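Local coordinates for putative platelet activating factor (Streptococcus pneumoniae, PDB 2HSJ), which is of unknown function but belongs to the GDSL-like lipase/acylhydrolase family and is probably a hydrolase of the SGNH type, at residues N110-I115 with S165-V170. Residues are numbered along the deposited sequence; the frame is centred on the assembly and turned at random.
With MG (magnesium ion), chain P.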
loop_
_atom_site.group_PDB
_atom_site.type_symbol
_atom_site.label_atom_id
_atom_site.label_comp_id
_atom_site.label_asym_id
_atom_site.label_seq_id
_atom_site.Cartn_x
_atom_site.Cartn_y
_atom_site.Cartn_z
ATOM N N ASN D 110 34.593 1.744 -0.623
ATOM C CA ASN D 110 33.356 2.201 -1.258
ATOM C C ASN D 110 32.127 1.728 -0.482
ATOM O O ASN D 110 31.224 2.517 -0.198
ATOM C CB ASN D 110 33.264 1.721 -2.708
ATOM C CG ASN D 110 34.232 2.439 -3.637
ATOM O OD1 ASN D 110 34.745 3.506 -3.314
ATOM N ND2 ASN D 110 34.464 1.858 -4.798
ATOM N N LEU D 111 32.114 0.446 -0.106
ATOM C CA LEU D 111 30.975 -0.108 0.626
ATOM C C LEU D 111 30.851 0.538 1.978
ATOM O O LEU D 111 29.744 0.830 2.435
ATOM C CB LEU D 111 31.103 -1.618 0.791
ATOM C CG LEU D 111 30.813 -2.402 -0.468
ATOM C CD1 LEU D 111 31.352 -3.796 -0.362
ATOM C CD2 LEU D 111 29.277 -2.405 -0.750
ATOM N N GLU D 112 31.996 0.774 2.638
ATOM C CA GLU D 112 31.952 1.414 3.942
ATOM C C GLU D 112 31.364 2.814 3.842
ATOM O O GLU D 112 30.512 3.206 4.648
ATOM C CB GLU D 112 33.316 1.395 4.620
ATOM C CG GLU D 112 33.193 1.869 6.049
ATOM C CD GLU D 112 34.363 1.483 6.923
ATOM O OE1 GLU D 112 35.438 1.143 6.374
ATOM O OE2 GLU D 112 34.184 1.532 8.169
ATOM N N ALA D 113 31.747 3.557 2.802
ATOM C CA ALA D 113 31.163 4.884 2.601
ATOM C C ALA D 113 29.638 4.852 2.325
ATOM O O ALA D 113 28.895 5.735 2.763
ATOM C CB ALA D 113 31.871 5.580 1.454
ATOM N N ILE D 114 29.198 3.858 1.569
ATOM C CA ILE D 114 27.745 3.676 1.315
ATOM C C ILE D 114 27.004 3.463 2.660
ATOM O O ILE D 114 26.015 4.128 2.965
ATOM C CB ILE D 114 27.489 2.516 0.343
ATOM C CG1 ILE D 114 27.992 2.868 -1.061
ATOM C CG2 ILE D 114 25.992 2.169 0.319
ATOM C CD1 ILE D 114 28.304 1.689 -1.957
ATOM N N ILE D 115 27.516 2.538 3.470
ATOM C CA ILE D 115 26.917 2.252 4.769
ATOM C C ILE D 115 26.824 3.524 5.599
ATOM O O ILE D 115 25.777 3.847 6.184
ATOM C CB ILE D 115 27.734 1.172 5.529
ATOM C CG1 ILE D 115 27.566 -0.176 4.842
ATOM C CG2 ILE D 115 27.285 1.083 6.979
ATOM C CD1 ILE D 115 28.631 -1.183 5.248
ATOM N N SER D 165 30.555 -6.597 10.530
ATOM C CA SER D 165 30.693 -6.748 11.991
ATOM C C SER D 165 31.000 -5.417 12.677
ATOM O O SER D 165 30.968 -5.334 13.903
ATOM C CB SER D 165 31.799 -7.749 12.325
ATOM O OG SER D 165 33.086 -7.217 12.065
ATOM N N ALA D 166 31.328 -4.396 11.889
ATOM C CA ALA D 166 31.701 -3.084 12.444
ATOM C C ALA D 166 30.523 -2.111 12.545
ATOM O O ALA D 166 30.714 -0.974 12.991
ATOM C CB ALA D 166 32.831 -2.454 11.601
ATOM N N TYR D 167 29.330 -2.543 12.127
ATOM C CA TYR D 167 28.138 -1.681 12.122
ATOM C C TYR D 167 26.951 -2.470 12.666
ATOM O O TYR D 167 26.599 -3.511 12.101
ATOM C CB TYR D 167 27.833 -1.160 10.688
ATOM C CG TYR D 167 28.909 -0.207 10.215
ATOM C CD1 TYR D 167 28.831 1.145 10.535
ATOM C CD2 TYR D 167 30.022 -0.657 9.506
ATOM C CE1 TYR D 167 29.841 2.033 10.169
ATOM C CE2 TYR D 167 31.043 0.218 9.125
ATOM C CZ TYR D 167 30.947 1.569 9.466
ATOM O OH TYR D 167 31.957 2.450 9.115
HETATM N N MSE D 168 26.304 -2.004 13.738
HETATM C CA MSE D 168 25.163 -2.740 14.283
HETATM C C MSE D 168 24.016 -2.877 13.269
HETATM O O MSE D 168 23.265 -3.857 13.302
HETATM C CB MSE D 168 24.610 -2.065 15.544
HETATM C CG MSE D 168 25.533 -2.177 16.752
HETATM SE SE MSE D 168 26.042 -4.033 17.263
HETATM C CE MSE D 168 24.242 -4.805 17.544
ATOM N N GLN D 169 23.876 -1.888 12.393
ATOM C CA GLN D 169 22.735 -1.923 11.470
ATOM C C GLN D 169 22.974 -2.762 10.215
ATOM O O GLN D 169 22.048 -2.923 9.390
ATOM C CB GLN D 169 22.320 -0.511 11.102
ATOM C CG GLN D 169 23.291 0.179 10.194
ATOM C CD GLN D 169 24.480 0.879 10.901
ATOM O OE1 GLN D 169 24.862 0.586 12.062
ATOM N NE2 GLN D 169 25.079 1.817 10.175
ATOM N N VAL D 170 24.195 -3.285 10.064
ATOM C CA VAL D 170 24.551 -4.099 8.897
ATOM C C VAL D 170 24.636 -5.569 9.281
ATOM O O VAL D 170 25.342 -5.931 10.240
ATOM C CB VAL D 170 25.881 -3.640 8.273
ATOM C CG1 VAL D 170 26.147 -4.413 6.975
ATOM C CG2 VAL D 170 25.830 -2.152 7.983
HETATM MG MG MG P . 26.751 -5.828 12.002
HETATM O O HOH W 1 23.811 2.313 7.709
HETATM O O HOH W 2 24.680 -6.222 13.487
#
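Tyr167 meets helix 104-121 with both its ring face and its hydroxyl. Ile115 CG2 sits over one face, 3.9 Å from the ring centroid and 15° off the normal, a CH-pi contact displaced toward the CG side of the rim. At the far end of the ring, Tyr167 OH donates a 2.6 Å hydrogen bond to Glu112 OE2, which lies near the ring plane and accepts with its anti lone pair. The carboxylate stands almost perpendicular to the ring, at 89°. Glu112 CG is anti to the backbone N (chi1 -171°), and the chain is extended beyond CG toward the hydroxyl. Gln116 NE2 also hydrogen-bonds this hydroxyl. Ile115 and Val170 approach tip to tip, with CG2 of each 3.7 Å apart. A water links Ile115 O to Gln169 NE2. Tyr167 to Val170 form a type I beta turn, and Tyr167 O and Val170 O bind the same magnesium ion, each at 2.3 Å, together with Ala164 O and a water. The contact joins helix 104-121 to the turn between helix 150-164 and edge strand 170-173 of the parallel sheet. Leu163 touches Glu112 and Ile115; in strand 126-130, Ile127 packs on Ile115 and Leu129 on Val170.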